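Lipoprotein (Clostridium difficile, PDB 4OTE) probably binds methionine as the substrate-binding lipoprotein of an uptake system, and holds selenomethionine between two lobes in this crystal. Local coordinates at residues A11-P15 with T173-P178; A78-V84 with D195-L201; C115-R120 with G135-P139; L127-P131 with D141-P146. All coordinates share one frame. Where two conformers were deposited one is given. Residue numbers count along the deposited sequence, not the author numbering.

Contact 1 (A11-P15 with T173-P178)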
loop_
_atom_site.group_PDB
_atom_site.type_symbol
_atom_site.label_atom_id
_atom_site.label_comp_id
_atom_site.label_asym_id
_atom_site.label_seq_id
_atom_site.Cartn_x
_atom_site.Cartn_y
_atom_site.Cartn_z
ATOM N N ALA A 11 -12.061 -3.770 2.555
ATOM C CA ALA A 11 -10.834 -3.774 1.761
ATOM C C ALA A 11 -10.879 -2.797 0.604
ATOM O O ALA A 11 -11.937 -2.527 0.040
ATOM C CB ALA A 11 -10.551 -5.170 1.235
ATOM N N THR A 12 -9.710 -2.267 0.260
ATOM C CA THR A 12 -9.524 -1.587 -1.016
ATOM C C THR A 12 -9.543 -2.657 -2.105
ATOM O O THR A 12 -9.117 -3.790 -1.870
ATOM C CB THR A 12 -8.199 -0.816 -1.040
ATOM O OG1 THR A 12 -7.163 -1.639 -0.491
ATOM C CG2 THR A 12 -8.316 0.449 -0.214
ATOM N N LEU A 13 -10.056 -2.314 -3.283
ATOM C CA LEU A 13 -10.215 -3.309 -4.346
ATOM C C LEU A 13 -8.902 -4.015 -4.671
ATOM O O LEU A 13 -8.850 -5.246 -4.716
ATOM C CB LEU A 13 -10.779 -2.672 -5.613
ATOM C CG LEU A 13 -11.104 -3.637 -6.763
ATOM C CD1 LEU A 13 -12.055 -4.745 -6.323
ATOM C CD2 LEU A 13 -11.681 -2.873 -7.947
ATOM N N VAL A 14 -7.846 -3.235 -4.884
ATOM C CA VAL A 14 -6.561 -3.780 -5.309
ATOM C C VAL A 14 -5.518 -3.633 -4.200
ATOM O O VAL A 14 -5.296 -2.527 -3.713
ATOM C CB VAL A 14 -6.055 -3.074 -6.580
ATOM C CG1 VAL A 14 -4.658 -3.561 -6.951
ATOM C CG2 VAL A 14 -7.031 -3.294 -7.726
ATOM N N PRO A 15 -4.872 -4.743 -3.796
ATOM C CA PRO A 15 -5.082 -6.132 -4.220
ATOM C C PRO A 15 -6.009 -6.944 -3.309
ATOM O O PRO A 15 -6.450 -8.023 -3.694
ATOM C CB PRO A 15 -3.668 -6.721 -4.173
ATOM C CG PRO A 15 -2.932 -5.903 -3.169
ATOM C CD PRO A 15 -3.693 -4.626 -2.920
ATOM N N THR A 173 0.158 0.917 -5.452
ATOM C CA THR A 173 -0.471 -0.018 -6.378
ATOM C C THR A 173 -1.991 -0.027 -6.189
ATOM O O THR A 173 -2.732 -0.149 -7.166
ATOM C CB THR A 173 0.168 -1.419 -6.260
ATOM O OG1 THR A 173 1.442 -1.388 -6.909
ATOM C CG2 THR A 173 -0.692 -2.513 -6.907
ATOM N N THR A 174 -2.445 0.139 -4.942
ATOM C CA THR A 174 -3.879 0.270 -4.637
ATOM C C THR A 174 -4.562 1.384 -5.457
ATOM O O THR A 174 -5.726 1.256 -5.827
ATOM C CB THR A 174 -4.110 0.495 -3.120
ATOM O OG1 THR A 174 -3.779 -0.699 -2.401
ATOM C CG2 THR A 174 -5.556 0.858 -2.815
ATOM N N TYR A 175 -3.836 2.461 -5.742
ATOM C CA TYR A 175 -4.359 3.553 -6.572
ATOM C C TYR A 175 -3.997 3.411 -8.052
ATOM O O TYR A 175 -4.791 3.770 -8.922
ATOM C CB TYR A 175 -3.871 4.900 -6.039
ATOM C CG TYR A 175 -4.598 5.316 -4.791
ATOM C CD1 TYR A 175 -5.652 6.225 -4.852
ATOM C CD2 TYR A 175 -4.258 4.783 -3.553
ATOM C CE1 TYR A 175 -6.335 6.606 -3.709
ATOM C CE2 TYR A 175 -4.940 5.155 -2.405
ATOM C CZ TYR A 175 -5.976 6.069 -2.489
ATOM O OH TYR A 175 -6.657 6.445 -1.355
ATOM N N ALA A 176 -2.810 2.881 -8.332
ATOM C CA ALA A 176 -2.306 2.787 -9.703
ATOM C C ALA A 176 -3.154 1.878 -10.594
ATOM O O ALA A 176 -3.525 2.263 -11.709
ATOM C CB ALA A 176 -0.858 2.313 -9.702
ATOM N N VAL A 177 -3.456 0.678 -10.100
ATOM C CA VAL A 177 -4.112 -0.338 -10.925
ATOM C C VAL A 177 -5.533 0.070 -11.348
ATOM O O VAL A 177 -5.867 -0.030 -12.528
ATOM C CB VAL A 177 -4.102 -1.730 -10.258
ATOM C CG1 VAL A 177 -4.952 -2.717 -11.048
ATOM C CG2 VAL A 177 -2.678 -2.248 -10.145
ATOM N N PRO A 178 -6.371 0.531 -10.400
ATOM C CA PRO A 178 -7.706 0.985 -10.809
ATOM C C PRO A 178 -7.682 2.213 -11.719
ATOM O O PRO A 178 -8.615 2.420 -12.488
ATOM C CB PRO A 178 -8.393 1.315 -9.478
ATOM C CG PRO A 178 -7.639 0.543 -8.453
ATOM C CD PRO A 178 -6.222 0.541 -8.935
HETATM O O HOH W 1 -4.779 -0.700 0.148
HETATM O O HOH W 2 -7.906 -0.265 -4.982
#

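Contact 2 (A78-V84 with D195-L201). With MSE (selenomethionine), chain C.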
loop_
_atom_site.group_PDB
_atom_site.type_symbol
_atom_site.label_atom_id
_atom_site.label_comp_id
_atom_site.label_asym_id
_atom_site.label_seq_id
_atom_site.Cartn_x
_atom_site.Cartn_y
_atom_site.Cartn_z
ATOM N N ALA A 78 -2.329 -5.767 13.985
ATOM C CA ALA A 78 -1.866 -6.349 12.720
ATOM C C ALA A 78 -1.730 -7.873 12.829
ATOM O O ALA A 78 -1.230 -8.385 13.830
ATOM C CB ALA A 78 -0.535 -5.738 12.319
ATOM N N GLY A 79 -2.174 -8.587 11.795
ATOM C CA GLY A 79 -2.033 -10.041 11.732
ATOM C C GLY A 79 -0.730 -10.453 11.066
ATOM O O GLY A 79 0.246 -9.710 11.088
ATOM N N LYS A 80 -0.723 -11.637 10.464
ATOM C CA LYS A 80 0.449 -12.146 9.740
ATOM C C LYS A 80 0.724 -11.353 8.458
ATOM O O LYS A 80 -0.212 -10.902 7.787
ATOM C CB LYS A 80 0.236 -13.616 9.371
ATOM C CG LYS A 80 0.085 -14.544 10.567
ATOM C CD LYS A 80 -0.238 -15.967 10.136
ATOM C CE LYS A 80 -0.305 -16.899 11.337
ATOM N NZ LYS A 80 -0.875 -18.229 10.985
ATOM N N LYS A 81 2.004 -11.198 8.118
ATOM C CA LYS A 81 2.413 -10.549 6.867
ATOM C C LYS A 81 1.925 -11.364 5.663
ATOM O O LYS A 81 2.090 -12.583 5.639
ATOM C CB LYS A 81 3.935 -10.435 6.790
ATOM C CG LYS A 81 4.594 -9.589 7.869
ATOM C CD LYS A 81 6.095 -9.535 7.615
ATOM C CE LYS A 81 6.895 -9.024 8.804
ATOM N NZ LYS A 81 6.352 -7.780 9.410
ATOM N N LEU A 82 1.339 -10.698 4.667
ATOM C CA LEU A 82 0.763 -11.407 3.512
ATOM C C LEU A 82 1.511 -11.130 2.218
ATOM O O LEU A 82 1.943 -12.058 1.534
ATOM C CB LEU A 82 -0.712 -11.044 3.344
ATOM C CG LEU A 82 -1.574 -11.302 4.580
ATOM C CD1 LEU A 82 -3.003 -10.866 4.319
ATOM C CD2 LEU A 82 -1.524 -12.768 4.995
ATOM N N TYR A 83 1.661 -9.854 1.885
ATOM C CA TYR A 83 2.312 -9.460 0.647
ATOM C C TYR A 83 2.784 -8.014 0.705
ATOM O O TYR A 83 2.199 -7.186 1.414
ATOM C CB TYR A 83 1.355 -9.638 -0.537
ATOM C CG TYR A 83 -0.018 -9.042 -0.303
ATOM C CD1 TYR A 83 -0.242 -7.673 -0.443
ATOM C CD2 TYR A 83 -1.090 -9.848 0.058
ATOM C CE1 TYR A 83 -1.497 -7.127 -0.219
ATOM C CE2 TYR A 83 -2.349 -9.311 0.277
ATOM C CZ TYR A 83 -2.550 -7.954 0.139
ATOM O OH TYR A 83 -3.803 -7.426 0.364
ATOM N N VAL A 84 3.844 -7.726 -0.046
ATOM C CA VAL A 84 4.387 -6.381 -0.154
ATOM C C VAL A 84 3.926 -5.761 -1.467
ATOM O O VAL A 84 3.761 -6.467 -2.465
ATOM C CB VAL A 84 5.925 -6.393 -0.125
ATOM C CG1 VAL A 84 6.455 -4.989 0.096
ATOM C CG2 VAL A 84 6.439 -7.324 0.965
ATOM N N ASP A 195 9.692 -6.419 3.962
ATOM C CA ASP A 195 8.507 -7.047 4.568
ATOM C C ASP A 195 7.970 -6.285 5.783
ATOM O O ASP A 195 6.899 -6.604 6.294
ATOM C CB ASP A 195 8.760 -8.529 4.900
ATOM C CG ASP A 195 9.728 -8.734 6.053
ATOM O OD1 ASP A 195 10.311 -7.749 6.549
ATOM O OD2 ASP A 195 9.912 -9.900 6.462
ATOM N N GLU A 196 8.716 -5.282 6.245
ATOM C CA GLU A 196 8.213 -4.343 7.243
ATOM C C GLU A 196 6.943 -3.651 6.737
ATOM O O GLU A 196 6.058 -3.311 7.522
ATOM C CB GLU A 196 9.284 -3.301 7.584
ATOM C CG GLU A 196 8.949 -2.417 8.779
ATOM C CD GLU A 196 10.045 -1.411 9.100
ATOM O OE1 GLU A 196 11.232 -1.702 8.829
ATOM O OE2 GLU A 196 9.716 -0.328 9.632
ATOM N N TYR A 197 6.860 -3.466 5.420
ATOM C CA TYR A 197 5.708 -2.836 4.786
ATOM C C TYR A 197 4.760 -3.849 4.127
ATOM O O TYR A 197 3.978 -3.496 3.242
ATOM C CB TYR A 197 6.193 -1.801 3.769
ATOM C CG TYR A 197 7.060 -0.735 4.399
ATOM C CD1 TYR A 197 6.575 0.041 5.449
ATOM C CD2 TYR A 197 8.361 -0.503 3.956
ATOM C CE1 TYR A 197 7.360 1.010 6.043
ATOM C CE2 TYR A 197 9.152 0.470 4.546
ATOM C CZ TYR A 197 8.642 1.226 5.585
ATOM O OH TYR A 197 9.406 2.197 6.184
ATOM N N ALA A 198 4.816 -5.100 4.572
ATOM C CA ALA A 198 3.899 -6.117 4.075
ATOM C C ALA A 198 2.469 -5.769 4.493
ATOM O O ALA A 198 2.206 -5.505 5.666
ATOM C CB ALA A 198 4.283 -7.487 4.612
ATOM N N ASN A 199 1.561 -5.728 3.521
ATOM C CA ASN A 199 0.145 -5.565 3.819
ATOM C C ASN A 199 -0.348 -6.808 4.539
ATOM O O ASN A 199 0.222 -7.895 4.390
ATOM C CB ASN A 199 -0.673 -5.337 2.550
ATOM C CG ASN A 199 -0.384 -3.997 1.898
ATOM O OD1 ASN A 199 0.702 -3.434 2.054
ATOM N ND2 ASN A 199 -1.356 -3.481 1.160
ATOM N N LEU A 200 -1.406 -6.643 5.324
ATOM C CA LEU A 200 -1.875 -7.716 6.188
ATOM C C LEU A 200 -3.304 -7.483 6.646
ATOM O O LEU A 200 -3.844 -6.384 6.517
ATOM C CB LEU A 200 -0.935 -7.873 7.398
ATOM C CG LEU A 200 -0.292 -6.609 7.988
ATOM C CD1 LEU A 200 -1.319 -5.725 8.677
ATOM C CD2 LEU A 200 0.827 -6.974 8.949
ATOM N N LEU A 201 -3.912 -8.541 7.164
ATOM C CA LEU A 201 -5.223 -8.449 7.767
ATOM C C LEU A 201 -5.079 -7.727 9.102
ATOM O O LEU A 201 -4.123 -7.964 9.845
ATOM C CB LEU A 201 -5.814 -9.844 7.972
ATOM C CG LEU A 201 -7.318 -9.902 8.237
ATOM C CD1 LEU A 201 -8.101 -9.673 6.953
ATOM C CD2 LEU A 201 -7.691 -11.237 8.866
HETATM N N MSE C 301 -0.850 -0.995 -0.579
HETATM C CA MSE C 301 -0.231 0.164 0.147
HETATM C C MSE C 301 1.247 -0.015 0.159
HETATM O O MSE C 301 1.751 -1.043 0.623
HETATM O OXT MSE C 301 1.966 0.879 -0.292
HETATM C CB MSE C 301 -0.721 0.302 1.588
HETATM C CG MSE C 301 -0.198 1.582 2.246
HETATM SE SE MSE C 301 -0.687 1.639 4.157
HETATM C CE MSE C 301 -2.599 1.985 3.910
HETATM O O HOH W 3 -2.873 -11.134 7.702
#

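Contact 3 (C115-R120 with G135-P139). With ACT (acetate ion), chain S.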
loop_
_atom_site.group_PDB
_atom_site.type_symbol
_atom_site.label_atom_id
_atom_site.label_comp_id
_atom_site.label_asym_id
_atom_site.label_seq_id
_atom_site.Cartn_x
_atom_site.Cartn_y
_atom_site.Cartn_z
ATOM N N CYS A 115 5.894 10.383 2.206
ATOM C CA CYS A 115 6.764 11.426 1.673
ATOM C C CYS A 115 8.222 11.168 2.053
ATOM O O CYS A 115 9.098 11.108 1.189
ATOM C CB CYS A 115 6.327 12.788 2.207
ATOM S SG CYS A 115 7.351 14.178 1.675
ATOM N N SER A 116 8.462 11.009 3.351
ATOM C CA SER A 116 9.794 10.718 3.876
ATOM C C SER A 116 10.405 9.469 3.229
ATOM O O SER A 116 11.574 9.462 2.830
ATOM C CB SER A 116 9.715 10.536 5.395
ATOM O OG SER A 116 10.958 10.136 5.934
ATOM N N LYS A 117 9.602 8.418 3.127
ATOM C CA LYS A 117 10.048 7.154 2.552
ATOM C C LYS A 117 10.377 7.291 1.061
ATOM O O LYS A 117 11.365 6.732 0.578
ATOM C CB LYS A 117 8.974 6.096 2.772
ATOM C CG LYS A 117 9.386 4.692 2.379
ATOM C CD LYS A 117 8.551 3.641 3.095
ATOM C CE LYS A 117 7.057 3.860 2.910
ATOM N NZ LYS A 117 6.273 2.864 3.680
ATOM N N ASN A 118 9.547 8.041 0.341
ATOM C CA ASN A 118 9.788 8.324 -1.072
ATOM C C ASN A 118 11.073 9.115 -1.314
ATOM O O ASN A 118 11.800 8.841 -2.274
ATOM C CB ASN A 118 8.595 9.068 -1.684
ATOM C CG ASN A 118 7.406 8.159 -1.941
ATOM O OD1 ASN A 118 7.524 6.931 -1.935
ATOM N ND2 ASN A 118 6.253 8.762 -2.185
ATOM N N LEU A 119 11.350 10.092 -0.451
ATOM C CA LEU A 119 12.570 10.889 -0.569
ATOM C C LEU A 119 13.808 10.034 -0.334
ATOM O O LEU A 119 14.823 10.220 -1.005
ATOM C CB LEU A 119 12.553 12.071 0.402
ATOM C CG LEU A 119 11.520 13.165 0.109
ATOM C CD1 LEU A 119 11.457 14.147 1.270
ATOM C CD2 LEU A 119 11.827 13.891 -1.194
ATOM N N ARG A 120 13.719 9.093 0.606
ATOM C CA ARG A 120 14.828 8.175 0.872
ATOM C C ARG A 120 15.052 7.181 -0.267
ATOM O O ARG A 120 16.189 6.770 -0.508
ATOM C CB ARG A 120 14.633 7.437 2.199
ATOM C CG ARG A 120 14.717 8.354 3.414
ATOM C CD ARG A 120 15.722 7.862 4.446
ATOM N NE ARG A 120 15.939 8.839 5.518
ATOM C CZ ARG A 120 16.998 9.646 5.635
ATOM N NH1 ARG A 120 17.989 9.632 4.746
ATOM N NH2 ARG A 120 17.068 10.484 6.664
ATOM N N GLY A 135 14.776 9.581 11.326
ATOM C CA GLY A 135 13.616 10.447 11.531
ATOM C C GLY A 135 12.987 10.843 10.208
ATOM O O GLY A 135 13.614 10.719 9.156
ATOM N N LEU A 136 11.748 11.324 10.260
ATOM C CA LEU A 136 11.018 11.712 9.053
ATOM C C LEU A 136 11.672 12.902 8.356
ATOM O O LEU A 136 12.020 13.895 9.000
ATOM C CB LEU A 136 9.559 12.053 9.379
ATOM C CG LEU A 136 8.665 10.904 9.852
ATOM C CD1 LEU A 136 7.273 11.427 10.173
ATOM C CD2 LEU A 136 8.591 9.795 8.814
ATOM N N VAL A 137 11.838 12.786 7.039
ATOM C CA VAL A 137 12.398 13.863 6.227
ATOM C C VAL A 137 11.341 14.440 5.293
ATOM O O VAL A 137 10.378 13.762 4.929
ATOM C CB VAL A 137 13.627 13.401 5.409
ATOM C CG1 VAL A 137 14.761 12.998 6.341
ATOM C CG2 VAL A 137 13.281 12.260 4.457
ATOM N N SER A 138 11.535 15.702 4.920
ATOM C CA SER A 138 10.658 16.400 3.987
ATOM C C SER A 138 11.526 17.108 2.937
ATOM O O SER A 138 12.748 17.180 3.102
ATOM C CB SER A 138 9.795 17.411 4.749
ATOM O OG SER A 138 10.569 18.511 5.205
ATOM N N PRO A 139 10.909 17.623 1.855
ATOM C CA PRO A 139 11.675 18.349 0.827
ATOM C C PRO A 139 12.497 19.538 1.362
ATOM O O PRO A 139 13.484 19.932 0.738
ATOM C CB PRO A 139 10.589 18.838 -0.137
ATOM C CG PRO A 139 9.469 17.872 0.030
ATOM C CD PRO A 139 9.492 17.464 1.472
HETATM C C ACT S . 4.168 1.747 0.998
HETATM O O ACT S . 3.997 1.958 -0.224
HETATM O OXT ACT S . 3.393 2.177 1.879
HETATM C CH3 ACT S . 5.349 0.940 1.415
#

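Contact 4 (L127-P131 with D141-P146)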
loop_
_atom_site.group_PDB
_atom_site.type_symbol
_atom_site.label_atom_id
_atom_site.label_comp_id
_atom_site.label_asym_id
_atom_site.label_seq_id
_atom_site.Cartn_x
_atom_site.Cartn_y
_atom_site.Cartn_z
ATOM N N LEU A 127 19.802 10.442 -6.520
ATOM C CA LEU A 127 19.172 11.669 -7.027
ATOM C C LEU A 127 19.268 12.857 -6.069
ATOM O O LEU A 127 19.165 14.001 -6.502
ATOM C CB LEU A 127 17.706 11.416 -7.402
ATOM C CG LEU A 127 17.412 11.400 -8.907
ATOM C CD1 LEU A 127 16.664 10.139 -9.305
ATOM C CD2 LEU A 127 16.637 12.646 -9.317
ATOM N N LEU A 128 19.456 12.588 -4.779
ATOM C CA LEU A 128 19.607 13.647 -3.778
ATOM C C LEU A 128 20.222 13.104 -2.487
ATOM O O LEU A 128 20.411 11.900 -2.349
ATOM C CB LEU A 128 18.254 14.321 -3.500
ATOM C CG LEU A 128 17.032 13.426 -3.262
ATOM C CD1 LEU A 128 17.107 12.721 -1.916
ATOM C CD2 LEU A 128 15.746 14.238 -3.356
ATOM N N THR A 129 20.545 13.995 -1.553
ATOM C CA THR A 129 21.084 13.590 -0.254
ATOM C C THR A 129 20.272 14.198 0.885
ATOM O O THR A 129 19.783 15.325 0.783
ATOM C CB THR A 129 22.568 13.988 -0.095
ATOM O OG1 THR A 129 22.699 15.413 -0.145
ATOM C CG2 THR A 129 23.415 13.356 -1.189
ATOM N N LEU A 130 20.142 13.437 1.970
ATOM C CA LEU A 130 19.359 13.837 3.139
ATOM C C LEU A 130 20.222 13.735 4.397
ATOM O O LEU A 130 21.283 13.109 4.367
ATOM C CB LEU A 130 18.136 12.928 3.272
ATOM C CG LEU A 130 17.102 13.027 2.145
ATOM C CD1 LEU A 130 16.283 11.748 2.039
ATOM C CD2 LEU A 130 16.203 14.237 2.350
ATOM N N PRO A 131 19.781 14.357 5.508
ATOM C CA PRO A 131 20.518 14.196 6.766
ATOM C C PRO A 131 20.463 12.762 7.296
ATOM O O PRO A 131 19.489 12.048 7.052
ATOM C CB PRO A 131 19.805 15.161 7.725
ATOM C CG PRO A 131 18.471 15.415 7.112
ATOM C CD PRO A 131 18.706 15.356 5.634
ATOM N N ASP A 141 14.352 19.343 3.889
ATOM C CA ASP A 141 15.564 18.758 4.474
ATOM C C ASP A 141 16.572 18.249 3.440
ATOM O O ASP A 141 17.585 17.654 3.806
ATOM C CB ASP A 141 15.177 17.609 5.408
ATOM C CG ASP A 141 14.110 18.007 6.408
ATOM O OD1 ASP A 141 14.222 19.110 6.986
ATOM O OD2 ASP A 141 13.157 17.222 6.612
ATOM N N ILE A 142 16.305 18.479 2.157
ATOM C CA ILE A 142 17.205 18.022 1.099
ATOM C C ILE A 142 18.509 18.813 1.140
ATOM O O ILE A 142 18.504 20.036 0.993
ATOM C CB ILE A 142 16.553 18.147 -0.296
ATOM C CG1 ILE A 142 15.396 17.145 -0.425
ATOM C CG2 ILE A 142 17.582 17.911 -1.398
ATOM C CD1 ILE A 142 14.484 17.398 -1.605
ATOM N N ILE A 143 19.621 18.109 1.341
ATOM C CA ILE A 143 20.937 18.743 1.392
ATOM C C ILE A 143 21.414 19.040 -0.029
ATOM O O ILE A 143 21.512 20.202 -0.415
ATOM C CB ILE A 143 21.959 17.876 2.163
ATOM C CG1 ILE A 143 21.512 17.722 3.622
ATOM C CG2 ILE A 143 23.353 18.493 2.102
ATOM C CD1 ILE A 143 22.351 16.760 4.437
ATOM N N GLU A 144 21.697 17.994 -0.804
ATOM C CA GLU A 144 22.097 18.159 -2.201
ATOM C C GLU A 144 20.986 17.710 -3.145
ATOM O O GLU A 144 20.298 16.722 -2.887
ATOM C CB GLU A 144 23.381 17.385 -2.497
ATOM C CG GLU A 144 24.549 17.783 -1.610
ATOM C CD GLU A 144 25.870 17.202 -2.078
ATOM O OE1 GLU A 144 25.884 16.045 -2.549
ATOM O OE2 GLU A 144 26.897 17.906 -1.968
ATOM N N ASN A 145 20.827 18.451 -4.238
ATOM C CA ASN A 145 19.777 18.205 -5.218
ATOM C C ASN A 145 20.308 18.551 -6.616
ATOM O O ASN A 145 19.853 19.512 -7.236
ATOM C CB ASN A 145 18.537 19.041 -4.871
ATOM C CG ASN A 145 17.317 18.677 -5.705
ATOM O OD1 ASN A 145 17.397 17.886 -6.648
ATOM N ND2 ASN A 145 16.179 19.268 -5.365
ATOM N N PRO A 146 21.276 17.758 -7.115
ATOM C CA PRO A 146 21.989 18.076 -8.359
ATOM C C PRO A 146 21.090 18.526 -9.506
ATOM O O PRO A 146 21.364 19.544 -10.140
ATOM C CB PRO A 146 22.691 16.755 -8.724
ATOM C CG PRO A 146 22.105 15.713 -7.829
ATOM C CD PRO A 146 21.676 16.440 -6.593
#

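Contact 1 (A11-P15 with T173-P178)
Three side-chain conformations set this meeting of the turn from strand 6-12 into helix 13-22 with helix 173-176 and the residues just after it. Thr174 in the m rotamer (chi1 -69°) brings OG1 2.7 Å from Val14 O and donates a hydrogen bond to it; this acceptor belongs to the cis peptide that precedes Pro15. Thr174 CA, 3.3 Å from the same Val14 O, adds a CA-H...O contact. Val14 adopts t (chi1 175°), spreading its methyls: CG1 lies 3.8 Å from Val177 CB, and CG2 4.0 Å from Pro178 CG. Thr12, in p, has CB 3.6 Å from Thr174 CG2, while water 1 links its OG1 (2.6 Å) to Thr174 OG1 (2.7 Å). Water 2 bridges the backbones, accepting from Val14 N at 3.0 Å and donating to Thr174 O at 2.8 Å. Thr174 OG1 also makes a weak hydrogen bond to the selenomethionine amino nitrogen. The two segments belong to different lobes, so this is the interlobe cleft of a periplasmic-binding-protein fold, with the ligand beside it.

Contact 2 (A78-V84 with D195-L201)
Leu200 supplies the main bump, and strand 78-84 curves around it. Its CD1 lies 3.7 Å from Ala78 CB, its CD2 3.5 Å from Gly79 O and its CB 3.1 Å from Lys80 O, with Leu82 CD1 3.8 Å from Leu200 CA. Gly79 N donates to Leu201 O at 2.8 Å, and the absence of a side chain on Gly79 leaves room for this oxygen, which a CB would crowd. Next to it the backbones part enough to admit water 3, which donates to Lys80 O (2.7 Å) and accepts from Leu201 N (2.8 Å).

A smaller knob, the methyl of Ala198, fits between Lys81 CB at 3.7 Å and Val84 CG2 at 4.2 Å from Ala198 CB. The Lys81 chain then runs over the turn, its CD 3.3 Å from Asp195 O. On the face shared by Tyr83 and Asn199, Tyr83 CE1 packs 3.4 Å from Asn199 CB; Pro15 and Leu19 of helix 13-22 also touch this ring. Asn199 N donates to Tyr83 O at 2.6 Å, while Asn199 O accepts from Leu82 N at 3.0 Å and weakly from Tyr83 N at 3.5 Å. Two residues thus face one in an antiparallel pair, a classic beta bulge; Asn199, the single residue opposite it, belongs to the selenomethionine pocket.

Contact 3 (C115-R120 with G135-P139)
A beta-alpha-beta crossover of the second lobe is the setting: helix 112-124 connects the adjacent parallel strands 105-109 and 150-154, lying between them in sequence, and the loop carrying 135-139 leads from the helix back towards the sheet. This contact packs the return loop against the helix. Closest in backbone register are Ser116 and Val137, with CA atoms 4.7 Å apart, near enough for a CA-H...O contact of 3.3 Å from Ser116 CA to Val137 O.

One turn on from Cys115, Leu119 presents the same flank of the helix, as its backbone bond from Leu119 N to Cys115 O (3.0 Å) confirms. These two side chains receive Pro139: Cys115 SG and Leu119 CD1 each lie 3.9 Å from Pro139 CD. Leu119 CB also packs 4.1 Å from Val137 CG2, and Phe151 of strand 150-154 touches both Leu119 and Pro139, placing this apolar patch against the sheet. On the neighbouring flank, towards Leu130 and Pro131, Arg120 NH2 comes 3.4 Å from Val137 CG1, but the polar bonds of its guanidinium go elsewhere, in a salt bridge to Glu123 and a hydrogen bond to Pro131 O. Between segments 115-120 and 135-139 there is a single hydrogen bond, and it is nearly straight: Val137 N donates to Ser116 OG at 3.0 Å, with an N-H...O angle of 172°.

Contact 4 (L127-P131 with D141-P146)
Asp141 opens the segment by placing its O 3.1 Å from Pro131 CD, while its OD2 turns back to Ser138 N. Ile142 follows with apolar packing: its CD1 lies 3.8 Å from Leu128 CD2 and its CG1 4.1 Å from Leu130 CD2, beside Phe151 of strand 150-154. Ile143 N then donates to Thr129 O at 2.8 Å, and Ile143 CD1 rests 4.1 Å from Pro131 CD. Glu144 is bonded twice: its N donates to Thr129 OG1 at 2.8 Å and its O accepts from Thr129 N at 3.0 Å. Asn145 directs ND2 to Ile149 O, and Pro146 brings CD 3.5 Å from Leu127 O. With end-to-end directions 147° apart, two irregular pieces of the connection from helix 112-124 to strand 150-154 run roughly antiparallel. All three hydrogen bonds across them converge on Thr129, through its N, O and OG1, which implies that the register is fixed at this residue, while apolar contacts of Leu128, Leu130 and Pro131 with Ile142 and Ile143 flank it.

Contacts 1 and 2 lie beside the bound selenomethionine, to which they bring Thr174 and Asn199. Their centres are 15 Å apart, and they touch where Pro15 CG meets Tyr83 CE1 at 3.5 Å; their segments alternate along the chain. Contacts 3 and 4 sit in the second lobe, nested inside the loops closed by the other two, with centres 11 Å apart. They are joined by Arg120 of contact 3, whose NH2 lies 2.9 Å from Pro131 O of contact 4, a probable hydrogen bond. Lys117 joins contact 3 to contact 2 through a cation-pi interaction, its NZ 3.2 Å from Tyr197 CE1. Contact 4 is remote from the pocket contacts, its centre about 31 Å from those of contacts 1 and 2.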